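Local coordinates for protein GEO10716p1 (Drosophila melanogaster, PDB 7BTG) that probably removes phosphate from phosphorylated proteins, acting as an arginine phosphatase of the low molecular weight protein tyrosine phosphatase family, at residues A[76-87]-A[100-111]. The protein carries 1 engineered substitution. Residues are numbered along the deposited sequence; the frame is centred on the assembly and turned at random.
Sequences FYDFDYIFAMDN and LTPSPTCKIQLL
Tyr81 and Lys107 lie side by side on one face of a parallel strand pair, the lysine CD 3.8 Å from the phenol OH. On the same face Gln109, extended beyond CG, crosses the phenol obliquely: its OE1 meets the ring edge at CE1, 3.5 Å away, with amide and ring planes 70° apart. That oxygen also accepts a hydrogen bond from Tyr114 OH, while the phenol ring packs edge-to-face with Phe149. Replacing Tyr81 by an alanine is likely to leave the Lys107 methylenes and the Gln109 amide without their aromatic neighbour and to open a gap beside Phe149. Farther along, with chi1 at 165° the Leu111 side chain turns away from its backbone N, and CD1 comes over one face of the Phe83 ring, 4.3 Å from its centroid, as a CH-pi contact; CD2 reaches Met85.

Ile82, Ala84, Ile108 and Leu110 occupy the other face. Phe76 extends this layer: Ile108 CD1 approaches the edge of its ring in plane, 3.9 Å from CE1, and Leu100 CD1 packs on its CB. Cys106 SG sits between its own backbone N and carbonyl carbon (chi1 58°), a position that brings it obliquely to the Phe76 ring and 3.9 Å from Ile82 CD1. At the outer end, Tyr77 OH donates to Pro102 O (2.6 Å) in the carbonyl plane, on a lone pair.

Five backbone hydrogen bonds fix the register, from Lys107 N to Asp80 O through Leu111 N to Ala84 O. With helix 87-99 packed against Phe76 and Ile108, strands 81-84 and 107-110 form a beta-alpha-beta crossover at the edge of the four-stranded parallel sheet, order 2-1-3-4, of the low molecular weight protein tyrosine phosphatase fold.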
loop_
_atom_site.group_PDB
_atom_site.type_symbol
_atom_site.label_atom_id
_atom_site.label_comp_id
_atom_site.label_asym_id
_atom_site.label_seq_id
_atom_site.Cartn_x
_atom_site.Cartn_y
_atom_site.Cartn_z
ATOM N N PHE A 76 3.348 9.489 10.053
ATOM C CA PHE A 76 3.324 8.506 11.127
ATOM C C PHE A 76 2.326 8.846 12.230
ATOM O O PHE A 76 1.934 7.951 12.991
ATOM C CB PHE A 76 4.727 8.362 11.711
ATOM C CG PHE A 76 5.662 7.609 10.822
ATOM C CD1 PHE A 76 5.879 6.254 11.013
ATOM C CD2 PHE A 76 6.303 8.247 9.767
ATOM C CE1 PHE A 76 6.737 5.556 10.186
ATOM C CE2 PHE A 76 7.168 7.544 8.937
ATOM C CZ PHE A 76 7.373 6.195 9.148
ATOM N N TYR A 77 1.916 10.106 12.336
ATOM C CA TYR A 77 0.924 10.526 13.312
ATOM C C TYR A 77 -0.481 10.632 12.736
ATOM O O TYR A 77 -1.442 10.696 13.508
ATOM C CB TYR A 77 1.308 11.885 13.906
ATOM C CG TYR A 77 2.653 11.905 14.603
ATOM C CD1 TYR A 77 2.805 11.359 15.864
ATOM C CD2 TYR A 77 3.757 12.478 14.006
ATOM C CE1 TYR A 77 4.014 11.386 16.505
ATOM C CE2 TYR A 77 4.976 12.511 14.645
ATOM C CZ TYR A 77 5.092 11.970 15.891
ATOM O OH TYR A 77 6.295 11.992 16.531
ATOM N N ASP A 78 -0.624 10.649 11.410
ATOM C CA ASP A 78 -1.912 10.867 10.767
ATOM C C ASP A 78 -2.542 9.600 10.197
ATOM O O ASP A 78 -3.540 9.702 9.486
ATOM C CB ASP A 78 -1.780 11.897 9.642
ATOM C CG ASP A 78 -1.348 13.266 10.145
ATOM O OD1 ASP A 78 -1.639 13.608 11.317
ATOM O OD2 ASP A 78 -0.714 13.997 9.354
ATOM N N PHE A 79 -1.990 8.417 10.447
ATOM C CA PHE A 79 -2.600 7.222 9.880
ATOM C C PHE A 79 -2.736 6.157 10.952
ATOM O O PHE A 79 -1.963 6.118 11.912
ATOM C CB PHE A 79 -1.811 6.675 8.678
ATOM C CG PHE A 79 -1.933 7.524 7.446
ATOM C CD1 PHE A 79 -2.940 7.289 6.530
ATOM C CD2 PHE A 79 -1.055 8.579 7.219
ATOM C CE1 PHE A 79 -3.069 8.090 5.402
ATOM C CE2 PHE A 79 -1.171 9.372 6.102
ATOM C CZ PHE A 79 -2.174 9.134 5.185
ATOM N N ASP A 80 -3.751 5.310 10.789
ATOM C CA ASP A 80 -3.975 4.194 11.697
ATOM C C ASP A 80 -3.167 2.970 11.288
ATOM O O ASP A 80 -2.672 2.226 12.142
ATOM C CB ASP A 80 -5.473 3.842 11.743
ATOM C CG ASP A 80 -6.352 5.054 12.051
ATOM O OD1 ASP A 80 -6.203 5.651 13.140
ATOM O OD2 ASP A 80 -7.193 5.410 11.201
ATOM N N TYR A 81 -3.054 2.738 9.988
ATOM C CA TYR A 81 -2.276 1.638 9.445
ATOM C C TYR A 81 -1.330 2.202 8.402
ATOM O O TYR A 81 -1.722 3.068 7.618
ATOM C CB TYR A 81 -3.184 0.560 8.830
ATOM C CG TYR A 81 -3.863 -0.265 9.885
ATOM C CD1 TYR A 81 -3.302 -1.450 10.310
ATOM C CD2 TYR A 81 -5.050 0.170 10.494
ATOM C CE1 TYR A 81 -3.898 -2.211 11.301
ATOM C CE2 TYR A 81 -5.670 -0.593 11.485
ATOM C CZ TYR A 81 -5.079 -1.786 11.886
ATOM O OH TYR A 81 -5.641 -2.576 12.871
ATOM N N ILE A 82 -0.084 1.745 8.430
ATOM C CA ILE A 82 0.884 1.973 7.363
ATOM C C ILE A 82 1.370 0.601 6.923
ATOM O O ILE A 82 1.930 -0.151 7.728
ATOM C CB ILE A 82 2.055 2.855 7.818
ATOM C CG1 ILE A 82 1.554 4.227 8.261
ATOM C CG2 ILE A 82 3.037 3.001 6.709
ATOM C CD1 ILE A 82 2.651 5.115 8.805
ATOM N N PHE A 83 1.107 0.258 5.674
ATOM C CA PHE A 83 1.365 -1.073 5.143
ATOM C C PHE A 83 2.614 -1.048 4.276
ATOM O O PHE A 83 2.691 -0.273 3.319
ATOM C CB PHE A 83 0.172 -1.578 4.338
ATOM C CG PHE A 83 -1.025 -1.910 5.192
ATOM C CD1 PHE A 83 -0.931 -2.884 6.177
ATOM C CD2 PHE A 83 -2.226 -1.249 5.021
ATOM C CE1 PHE A 83 -2.006 -3.187 6.976
ATOM C CE2 PHE A 83 -3.306 -1.551 5.814
ATOM C CZ PHE A 83 -3.198 -2.533 6.786
ATOM N N ALA A 84 3.582 -1.888 4.627
ATOM C CA ALA A 84 4.734 -2.176 3.789
ATOM C C ALA A 84 4.428 -3.312 2.817
ATOM O O ALA A 84 3.622 -4.202 3.101
ATOM C CB ALA A 84 5.929 -2.563 4.670
ATOM N N MET A 85 5.080 -3.283 1.657
ATOM C CA MET A 85 4.991 -4.411 0.733
ATOM C C MET A 85 6.048 -5.467 1.015
ATOM O O MET A 85 5.801 -6.662 0.787
ATOM C CB MET A 85 5.137 -3.924 -0.713
ATOM C CG MET A 85 4.190 -2.816 -1.056
ATOM S SD MET A 85 2.447 -3.414 -1.081
ATOM C CE MET A 85 1.626 -1.890 -0.630
ATOM N N ASP A 86 7.188 -5.020 1.549
ATOM C CA ASP A 86 8.469 -5.706 1.686
ATOM C C ASP A 86 8.906 -5.715 3.138
ATOM O O ASP A 86 8.594 -4.799 3.905
ATOM C CB ASP A 86 9.609 -4.963 0.936
ATOM C CG ASP A 86 9.663 -5.309 -0.476
ATOM O OD1 ASP A 86 9.373 -6.491 -0.754
ATOM O OD2 ASP A 86 9.974 -4.421 -1.296
ATOM N N ASN A 87 9.755 -6.678 3.478
ATOM C CA ASN A 87 10.389 -6.574 4.779
ATOM C C ASN A 87 11.458 -5.495 4.771
ATOM O O ASN A 87 11.729 -4.880 5.808
ATOM C CB ASN A 87 10.960 -7.917 5.200
ATOM C CG ASN A 87 11.193 -7.981 6.686
ATOM O OD1 ASN A 87 12.337 -8.091 7.152
ATOM N ND2 ASN A 87 10.111 -7.876 7.451
ATOM N N LEU A 100 11.131 9.173 15.729
ATOM C CA LEU A 100 10.274 10.297 16.091
ATOM C C LEU A 100 10.105 10.312 17.608
ATOM O O LEU A 100 9.658 9.318 18.187
ATOM C CB LEU A 100 8.921 10.171 15.392
ATOM C CG LEU A 100 9.054 10.039 13.877
ATOM C CD1 LEU A 100 7.692 9.805 13.185
ATOM C CD2 LEU A 100 9.778 11.275 13.335
ATOM N N THR A 101 10.473 11.431 18.251
ATOM C CA THR A 101 10.559 11.449 19.713
ATOM C C THR A 101 9.209 11.178 20.363
ATOM O O THR A 101 9.098 10.203 21.126
ATOM C CB THR A 101 11.196 12.757 20.195
ATOM N N PRO A 102 8.130 11.948 20.084
ATOM C CA PRO A 102 6.813 11.442 20.493
ATOM C C PRO A 102 6.484 10.213 19.658
ATOM O O PRO A 102 6.165 10.342 18.473
ATOM C CB PRO A 102 5.862 12.614 20.221
ATOM C CG PRO A 102 6.530 13.405 19.181
ATOM C CD PRO A 102 8.018 13.201 19.308
ATOM N N SER A 103 6.618 9.025 20.242
ATOM C CA SER A 103 6.385 7.792 19.507
ATOM C C SER A 103 5.008 7.814 18.845
ATOM O O SER A 103 4.023 8.198 19.490
ATOM C CB SER A 103 6.487 6.587 20.437
ATOM O OG SER A 103 7.839 6.232 20.665
ATOM N N PRO A 104 4.896 7.420 17.580
ATOM C CA PRO A 104 3.585 7.366 16.937
ATOM C C PRO A 104 2.813 6.141 17.397
ATOM O O PRO A 104 3.369 5.200 17.968
ATOM C CB PRO A 104 3.923 7.275 15.442
ATOM C CG PRO A 104 5.450 7.472 15.351
ATOM C CD PRO A 104 5.963 6.996 16.660
ATOM N N THR A 105 1.503 6.168 17.136
ATOM C CA THR A 105 0.643 5.033 17.438
ATOM C C THR A 105 0.094 4.366 16.188
ATOM O O THR A 105 -0.761 3.482 16.295
ATOM C CB THR A 105 -0.516 5.447 18.343
ATOM O OG1 THR A 105 -1.053 6.692 17.892
ATOM C CG2 THR A 105 -0.037 5.601 19.767
ATOM N N CYS A 106 0.546 4.768 15.006
ATOM C CA CYS A 106 0.158 4.027 13.820
ATOM C C CYS A 106 0.640 2.586 13.943
ATOM O O CYS A 106 1.719 2.314 14.481
ATOM C CB CYS A 106 0.753 4.674 12.576
ATOM S SG CYS A 106 2.549 4.769 12.653
ATOM N N LYS A 107 -0.161 1.660 13.449
ATOM C CA LYS A 107 0.294 0.290 13.296
ATOM C C LYS A 107 1.011 0.158 11.954
ATOM O O LYS A 107 0.479 0.563 10.915
ATOM C CB LYS A 107 -0.888 -0.670 13.396
ATOM C CG LYS A 107 -1.782 -0.354 14.598
ATOM C CD LYS A 107 -2.643 -1.528 15.009
ATOM C CE LYS A 107 -2.947 -1.482 16.503
ATOM N NZ LYS A 107 -1.882 -2.173 17.292
ATOM N N ILE A 108 2.225 -0.386 11.987
ATOM C CA ILE A 108 3.049 -0.571 10.802
ATOM C C ILE A 108 3.172 -2.068 10.545
ATOM O O ILE A 108 3.699 -2.806 11.384
ATOM C CB ILE A 108 4.435 0.069 10.972
ATOM C CG1 ILE A 108 4.310 1.582 11.209
ATOM C CG2 ILE A 108 5.290 -0.247 9.755
ATOM C CD1 ILE A 108 5.551 2.222 11.850
ATOM N N GLN A 109 2.698 -2.527 9.387
ATOM C CA GLN A 109 2.579 -3.961 9.176
ATOM C C GLN A 109 2.876 -4.313 7.727
ATOM O O GLN A 109 2.664 -3.515 6.810
ATOM C CB GLN A 109 1.166 -4.479 9.565
ATOM C CG GLN A 109 0.742 -4.142 11.008
ATOM C CD GLN A 109 -0.735 -4.437 11.308
ATOM O OE1 GLN A 109 -1.545 -4.657 10.411
ATOM N NE2 GLN A 109 -1.074 -4.447 12.583
ATOM N N LEU A 110 3.387 -5.525 7.544
ATOM C CA LEU A 110 3.493 -6.125 6.224
ATOM C C LEU A 110 2.088 -6.373 5.698
ATOM O O LEU A 110 1.312 -7.099 6.325
ATOM C CB LEU A 110 4.278 -7.424 6.351
ATOM C CG LEU A 110 4.914 -8.092 5.155
ATOM C CD1 LEU A 110 5.988 -7.197 4.563
ATOM C CD2 LEU A 110 5.507 -9.399 5.622
ATOM N N LEU A 111 1.735 -5.742 4.573
ATOM C CA LEU A 111 0.373 -5.883 4.059
ATOM C C LEU A 111 0.042 -7.338 3.769
ATOM O O LEU A 111 -1.067 -7.808 4.061
ATOM C CB LEU A 111 0.187 -5.048 2.789
ATOM C CG LEU A 111 -1.067 -5.382 1.969
ATOM C CD1 LEU A 111 -2.305 -4.960 2.725
ATOM C CD2 LEU A 111 -1.033 -4.704 0.604
HETATM O O HOH W 1 -2.185 7.094 14.770
#